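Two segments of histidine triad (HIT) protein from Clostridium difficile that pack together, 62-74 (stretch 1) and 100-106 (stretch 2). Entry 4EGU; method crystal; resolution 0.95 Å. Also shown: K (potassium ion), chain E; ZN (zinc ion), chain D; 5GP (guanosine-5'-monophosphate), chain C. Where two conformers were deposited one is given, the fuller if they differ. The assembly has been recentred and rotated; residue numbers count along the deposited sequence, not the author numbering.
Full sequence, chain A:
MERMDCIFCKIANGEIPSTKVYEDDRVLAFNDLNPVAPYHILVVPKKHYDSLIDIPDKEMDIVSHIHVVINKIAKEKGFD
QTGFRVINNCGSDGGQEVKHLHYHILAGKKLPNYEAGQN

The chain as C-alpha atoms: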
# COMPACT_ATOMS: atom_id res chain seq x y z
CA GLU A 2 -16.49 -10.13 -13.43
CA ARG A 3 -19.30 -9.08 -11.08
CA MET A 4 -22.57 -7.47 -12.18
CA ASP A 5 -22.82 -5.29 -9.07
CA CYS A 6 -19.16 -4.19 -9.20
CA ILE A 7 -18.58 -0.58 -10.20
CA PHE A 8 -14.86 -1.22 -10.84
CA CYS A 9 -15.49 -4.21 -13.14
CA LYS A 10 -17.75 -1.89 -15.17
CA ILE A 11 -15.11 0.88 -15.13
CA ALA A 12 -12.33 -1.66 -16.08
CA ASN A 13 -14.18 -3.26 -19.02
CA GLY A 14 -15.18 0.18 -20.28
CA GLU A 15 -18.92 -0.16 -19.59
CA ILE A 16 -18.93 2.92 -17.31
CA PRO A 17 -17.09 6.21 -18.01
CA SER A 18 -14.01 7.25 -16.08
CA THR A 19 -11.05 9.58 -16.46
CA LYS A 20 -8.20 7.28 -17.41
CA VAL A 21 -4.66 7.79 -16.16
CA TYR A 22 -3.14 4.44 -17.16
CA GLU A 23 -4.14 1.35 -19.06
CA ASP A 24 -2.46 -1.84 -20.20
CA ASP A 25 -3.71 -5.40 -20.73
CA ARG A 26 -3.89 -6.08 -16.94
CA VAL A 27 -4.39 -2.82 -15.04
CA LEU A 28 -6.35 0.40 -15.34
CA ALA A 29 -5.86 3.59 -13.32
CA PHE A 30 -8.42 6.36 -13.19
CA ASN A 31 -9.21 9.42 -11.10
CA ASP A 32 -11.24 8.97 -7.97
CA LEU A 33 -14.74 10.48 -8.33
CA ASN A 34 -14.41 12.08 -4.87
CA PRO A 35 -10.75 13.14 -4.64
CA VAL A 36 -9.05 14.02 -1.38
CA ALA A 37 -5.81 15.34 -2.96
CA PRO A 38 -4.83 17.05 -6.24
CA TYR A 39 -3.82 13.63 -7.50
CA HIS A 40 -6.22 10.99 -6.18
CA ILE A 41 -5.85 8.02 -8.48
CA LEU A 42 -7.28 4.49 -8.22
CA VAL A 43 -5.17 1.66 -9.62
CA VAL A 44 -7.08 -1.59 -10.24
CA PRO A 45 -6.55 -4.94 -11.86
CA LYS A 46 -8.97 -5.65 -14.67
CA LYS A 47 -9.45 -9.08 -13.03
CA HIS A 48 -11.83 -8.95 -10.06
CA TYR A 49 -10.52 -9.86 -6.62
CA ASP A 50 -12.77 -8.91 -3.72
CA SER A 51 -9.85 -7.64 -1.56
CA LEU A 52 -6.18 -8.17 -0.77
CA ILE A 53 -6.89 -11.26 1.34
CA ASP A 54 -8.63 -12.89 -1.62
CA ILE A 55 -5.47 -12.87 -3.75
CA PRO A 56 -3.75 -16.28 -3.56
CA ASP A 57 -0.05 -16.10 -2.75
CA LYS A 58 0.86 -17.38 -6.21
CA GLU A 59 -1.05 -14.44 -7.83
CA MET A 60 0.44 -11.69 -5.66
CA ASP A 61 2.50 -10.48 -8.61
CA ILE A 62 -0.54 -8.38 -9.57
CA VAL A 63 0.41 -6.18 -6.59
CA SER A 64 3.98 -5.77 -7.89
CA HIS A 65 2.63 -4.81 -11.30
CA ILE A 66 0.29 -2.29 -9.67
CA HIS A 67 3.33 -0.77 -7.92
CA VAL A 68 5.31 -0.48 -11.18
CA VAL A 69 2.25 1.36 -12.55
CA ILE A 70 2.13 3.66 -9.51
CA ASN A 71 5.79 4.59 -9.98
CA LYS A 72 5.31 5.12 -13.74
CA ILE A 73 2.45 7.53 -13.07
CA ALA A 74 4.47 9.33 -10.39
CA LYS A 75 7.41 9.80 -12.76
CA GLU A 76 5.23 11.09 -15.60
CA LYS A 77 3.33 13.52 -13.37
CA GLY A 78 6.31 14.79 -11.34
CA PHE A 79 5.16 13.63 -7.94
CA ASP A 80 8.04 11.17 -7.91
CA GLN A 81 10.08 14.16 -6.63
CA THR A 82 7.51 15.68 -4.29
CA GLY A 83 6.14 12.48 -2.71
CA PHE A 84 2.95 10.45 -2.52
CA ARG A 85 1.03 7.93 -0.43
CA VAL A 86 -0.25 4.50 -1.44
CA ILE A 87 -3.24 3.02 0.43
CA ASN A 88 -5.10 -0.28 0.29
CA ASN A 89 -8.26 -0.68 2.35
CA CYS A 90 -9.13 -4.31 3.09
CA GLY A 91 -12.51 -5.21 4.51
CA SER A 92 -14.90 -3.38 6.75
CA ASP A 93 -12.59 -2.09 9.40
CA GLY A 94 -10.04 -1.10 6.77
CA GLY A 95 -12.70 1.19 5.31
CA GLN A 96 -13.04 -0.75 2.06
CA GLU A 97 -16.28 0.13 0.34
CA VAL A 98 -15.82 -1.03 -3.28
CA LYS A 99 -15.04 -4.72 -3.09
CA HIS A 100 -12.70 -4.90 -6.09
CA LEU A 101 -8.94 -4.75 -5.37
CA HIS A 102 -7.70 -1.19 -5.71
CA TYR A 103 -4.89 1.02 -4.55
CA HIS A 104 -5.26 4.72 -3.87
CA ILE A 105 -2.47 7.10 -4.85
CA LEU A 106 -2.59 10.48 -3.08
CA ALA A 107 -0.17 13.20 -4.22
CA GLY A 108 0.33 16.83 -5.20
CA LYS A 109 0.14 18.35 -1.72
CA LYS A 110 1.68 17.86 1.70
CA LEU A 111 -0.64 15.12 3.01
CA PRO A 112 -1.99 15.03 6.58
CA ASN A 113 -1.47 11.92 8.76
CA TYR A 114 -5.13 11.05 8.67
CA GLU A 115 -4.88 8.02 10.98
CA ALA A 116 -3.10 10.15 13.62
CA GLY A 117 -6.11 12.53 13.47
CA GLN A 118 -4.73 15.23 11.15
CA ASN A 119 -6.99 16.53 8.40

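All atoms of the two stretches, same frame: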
# COMPACT_ATOMS: atom_id res chain seq x y z
N ILE A 62 0.28 -9.49 -9.12
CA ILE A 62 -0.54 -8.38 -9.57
C ILE A 62 -0.24 -7.14 -8.73
O ILE A 62 -0.30 -6.01 -9.24
CB ILE A 62 -2.04 -8.74 -9.58
CG1 ILE A 62 -2.87 -7.64 -10.24
CG2 ILE A 62 -2.57 -9.02 -8.19
CD1 ILE A 62 -2.49 -7.32 -11.68
N VAL A 63 0.08 -7.32 -7.45
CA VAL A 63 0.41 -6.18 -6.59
C VAL A 63 1.75 -5.55 -7.01
O VAL A 63 1.88 -4.32 -6.99
CB VAL A 63 0.38 -6.59 -5.10
CG1 VAL A 63 0.83 -5.44 -4.21
CG2 VAL A 63 -1.02 -7.05 -4.72
N SER A 64 2.74 -6.34 -7.40
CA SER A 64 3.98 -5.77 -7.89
C SER A 64 3.73 -4.98 -9.19
O SER A 64 4.26 -3.89 -9.35
CB SER A 64 5.08 -6.80 -8.02
OG SER A 64 4.72 -7.80 -8.88
N HIS A 65 2.90 -5.53 -10.08
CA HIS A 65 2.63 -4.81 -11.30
C HIS A 65 1.90 -3.49 -11.01
O HIS A 65 2.24 -2.46 -11.61
CB HIS A 65 1.85 -5.65 -12.30
CG HIS A 65 1.75 -4.99 -13.63
ND1 HIS A 65 2.85 -4.59 -14.37
CD2 HIS A 65 0.67 -4.57 -14.32
CE1 HIS A 65 2.44 -4.01 -15.48
NE2 HIS A 65 1.12 -4.00 -15.48
N ILE A 66 0.95 -3.51 -10.09
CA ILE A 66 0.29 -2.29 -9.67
C ILE A 66 1.31 -1.25 -9.19
O ILE A 66 1.17 -0.07 -9.47
CB ILE A 66 -0.78 -2.60 -8.63
CG1 ILE A 66 -2.01 -3.23 -9.32
CG2 ILE A 66 -1.16 -1.39 -7.79
CD1 ILE A 66 -3.04 -3.82 -8.35
N HIS A 67 2.31 -1.69 -8.43
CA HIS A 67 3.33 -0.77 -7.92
C HIS A 67 4.26 -0.22 -9.01
O HIS A 67 4.66 0.93 -8.93
CB HIS A 67 4.09 -1.37 -6.76
CG HIS A 67 3.32 -1.31 -5.47
ND1 HIS A 67 2.23 -2.11 -5.18
CD2 HIS A 67 3.44 -0.48 -4.40
CE1 HIS A 67 1.76 -1.77 -3.98
NE2 HIS A 67 2.48 -0.79 -3.49
N VAL A 68 4.60 -1.03 -10.02
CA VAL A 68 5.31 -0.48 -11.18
C VAL A 68 4.46 0.62 -11.83
O VAL A 68 4.98 1.68 -12.18
CB VAL A 68 5.67 -1.59 -12.18
CG1 VAL A 68 6.17 -0.98 -13.50
CG2 VAL A 68 6.71 -2.52 -11.57
N VAL A 69 3.16 0.37 -11.98
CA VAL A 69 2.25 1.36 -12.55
C VAL A 69 2.22 2.64 -11.71
O VAL A 69 2.29 3.74 -12.26
CB VAL A 69 0.86 0.75 -12.76
CG1 VAL A 69 -0.17 1.81 -13.12
CG2 VAL A 69 0.93 -0.35 -13.82
N ILE A 70 2.13 2.50 -10.39
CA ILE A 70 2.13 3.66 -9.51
C ILE A 70 3.39 4.50 -9.77
O ILE A 70 3.30 5.72 -9.93
CB ILE A 70 2.04 3.22 -8.04
CG1 ILE A 70 0.65 2.65 -7.74
CG2 ILE A 70 2.40 4.37 -7.10
CD1 ILE A 70 0.53 1.95 -6.40
N ASN A 71 4.55 3.86 -9.78
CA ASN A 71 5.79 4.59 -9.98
C ASN A 71 5.85 5.23 -11.38
O ASN A 71 6.37 6.34 -11.52
CB ASN A 71 7.01 3.72 -9.74
CG ASN A 71 7.37 3.60 -8.28
OD1 ASN A 71 6.69 4.14 -7.39
ND2 ASN A 71 8.46 2.91 -8.02
N LYS A 72 5.33 4.55 -12.40
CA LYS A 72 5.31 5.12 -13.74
C LYS A 72 4.46 6.38 -13.78
O LYS A 72 4.84 7.36 -14.45
CB LYS A 72 4.78 4.09 -14.75
CG LYS A 72 5.80 3.03 -15.12
CD LYS A 72 5.26 2.03 -16.12
CE LYS A 72 6.37 1.22 -16.78
NZ LYS A 72 7.28 2.08 -17.55
N ILE A 73 3.31 6.37 -13.12
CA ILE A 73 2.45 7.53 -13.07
C ILE A 73 3.15 8.66 -12.31
O ILE A 73 3.16 9.81 -12.76
CB ILE A 73 1.09 7.17 -12.45
CG1 ILE A 73 0.31 6.17 -13.30
CG2 ILE A 73 0.25 8.42 -12.20
CD1 ILE A 73 -0.86 5.53 -12.56
N ALA A 74 3.76 8.32 -11.18
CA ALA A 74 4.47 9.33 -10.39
C ALA A 74 5.54 10.02 -11.22
O ALA A 74 5.70 11.23 -11.14
CB ALA A 74 5.08 8.69 -9.16
N HIS A 100 -13.50 -4.53 -4.92
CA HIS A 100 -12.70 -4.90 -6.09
C HIS A 100 -11.32 -4.33 -5.79
O HIS A 100 -11.21 -3.12 -5.61
CB HIS A 100 -13.27 -4.29 -7.38
CG HIS A 100 -12.51 -4.60 -8.62
ND1 HIS A 100 -13.10 -5.20 -9.72
CD2 HIS A 100 -11.24 -4.28 -8.98
CE1 HIS A 100 -12.20 -5.27 -10.68
NE2 HIS A 100 -11.07 -4.71 -10.27
N LEU A 101 -10.29 -5.18 -5.73
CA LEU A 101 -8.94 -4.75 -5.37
C LEU A 101 -8.58 -3.42 -6.02
O LEU A 101 -8.63 -3.25 -7.24
CB LEU A 101 -7.88 -5.76 -5.80
CG LEU A 101 -6.47 -5.48 -5.26
CD1 LEU A 101 -6.37 -5.81 -3.76
CD2 LEU A 101 -5.44 -6.22 -6.06
N HIS A 102 -8.13 -2.48 -5.21
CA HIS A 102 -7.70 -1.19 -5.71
C HIS A 102 -6.72 -0.57 -4.75
O HIS A 102 -6.81 -0.75 -3.54
CB HIS A 102 -8.94 -0.23 -5.87
CG HIS A 102 -9.71 0.02 -4.60
ND1 HIS A 102 -10.69 -0.84 -4.20
CD2 HIS A 102 -9.67 1.01 -3.67
CE1 HIS A 102 -11.23 -0.41 -3.06
NE2 HIS A 102 -10.63 0.72 -2.73
N TYR A 103 -5.81 0.22 -5.31
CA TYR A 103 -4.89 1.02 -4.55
C TYR A 103 -5.18 2.48 -4.83
O TYR A 103 -5.36 2.88 -5.97
CB TYR A 103 -3.43 0.68 -4.92
CG TYR A 103 -2.99 -0.61 -4.30
CD1 TYR A 103 -3.46 -1.84 -4.74
CD2 TYR A 103 -2.16 -0.61 -3.20
CE1 TYR A 103 -3.07 -3.02 -4.09
CE2 TYR A 103 -1.76 -1.78 -2.56
CZ TYR A 103 -2.23 -2.98 -3.01
OH TYR A 103 -1.89 -4.14 -2.38
N HIS A 104 -5.19 3.27 -3.77
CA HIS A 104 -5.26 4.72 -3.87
C HIS A 104 -3.86 5.30 -3.93
O HIS A 104 -3.01 4.93 -3.11
CB HIS A 104 -5.92 5.32 -2.62
CG HIS A 104 -7.32 4.88 -2.35
ND1 HIS A 104 -8.40 5.67 -2.67
CD2 HIS A 104 -7.80 3.79 -1.69
CE1 HIS A 104 -9.49 5.04 -2.27
NE2 HIS A 104 -9.16 3.91 -1.67
N ILE A 105 -3.65 6.24 -4.85
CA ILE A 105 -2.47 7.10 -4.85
C ILE A 105 -2.94 8.50 -4.49
O ILE A 105 -3.82 9.04 -5.17
CB ILE A 105 -1.77 7.19 -6.21
CG1 ILE A 105 -1.56 5.86 -6.92
CG2 ILE A 105 -0.44 7.92 -6.05
CD1 ILE A 105 -1.08 6.05 -8.38
N LEU A 106 -2.35 9.08 -3.45
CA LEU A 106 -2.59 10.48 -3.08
C LEU A 106 -1.31 11.26 -3.30
O LEU A 106 -0.25 10.85 -2.84
CB LEU A 106 -2.99 10.61 -1.62
CG LEU A 106 -4.23 9.82 -1.20
CD1 LEU A 106 -4.54 10.10 0.27
CD2 LEU A 106 -5.45 10.09 -2.04
K K E . -9.29 -3.31 -2.25
ZN ZN D . -15.00 -6.04 -9.86
P 5GP C . -12.66 2.55 -0.84
O1P 5GP C . -13.15 3.44 0.28
O2P 5GP C . -13.53 1.38 -1.19
O3P 5GP C . -11.28 2.10 -0.57
O5' 5GP C . -12.43 3.45 -2.11
C5' 5GP C . -13.37 3.46 -3.16
C4' 5GP C . -13.25 4.73 -3.92
O4' 5GP C . -14.02 4.60 -5.13
C3' 5GP C . -13.79 5.96 -3.19
O3' 5GP C . -12.71 6.86 -2.91
C2' 5GP C . -14.78 6.59 -4.20
O2' 5GP C . -14.73 8.00 -4.31
C1' 5GP C . -14.43 5.88 -5.51
N9 5GP C . -15.54 5.72 -6.44
C8 5GP C . -16.72 5.16 -6.12
N7 5GP C . -17.52 5.11 -7.21
C5 5GP C . -16.81 5.64 -8.23
C6 5GP C . -17.11 5.85 -9.57
O6 5GP C . -18.23 5.56 -10.09
N1 5GP C . -16.13 6.40 -10.29
C2 5GP C . -14.91 6.74 -9.79
N2 5GP C . -14.02 7.28 -10.63
N3 5GP C . -14.58 6.56 -8.50
C4 5GP C . -15.55 6.01 -7.74
O HOH W 1 -8.41 -0.41 -1.21
O HOH W 2 -8.04 -5.05 0.03

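Tyr-103 lies at the centre of the contact and has the largest covered area. Tyr-103 CD1 is 3.8 Å from Ile-66 CG2, and Tyr-103 CB is 4.4 Å from Ile-70 CD1. Ile-66 and Ile-70 sit one helical turn apart, so both point toward the strand. Farther along, Ile-105 CD1 lies 3.9 Å from Ile-70 CG1 and 4.2 Å from Ile-73 CD1. At the other end, Leu-101 CD2 meets Ile-66 CD1 at 4.1 Å. Branched aliphatic side chains suit these buried places, since they fill space without polar groups to satisfy.

The contact is thus an apolar face of the helix laid against alternate side chains of stretch 2. The helix and strand 103-106 run nearly parallel, at 20°, with axes 10.5 Å apart at closest approach. No hydrogen bond joins the stretches, so packing holds them together.

The polar edge begins at His-67. Its ring edge faces the Tyr-103 ring in an offset edge-to-face pair, with planes at 74°. His-67 ND1 donates to Val-63 O at 2.9 Å, which ties the ring to the backbone of its own helix. Val-63 CG1 is 3.5 Å from Tyr-103 OH.

His-102 and His-104 point away from the helix. Their NE2 atoms donate to 5GP O3P, at 2.6 Å from His-102 and 3.0 Å from His-104. Stretch 2 thus presents apolar groups to the helix and histidines to the nucleotide.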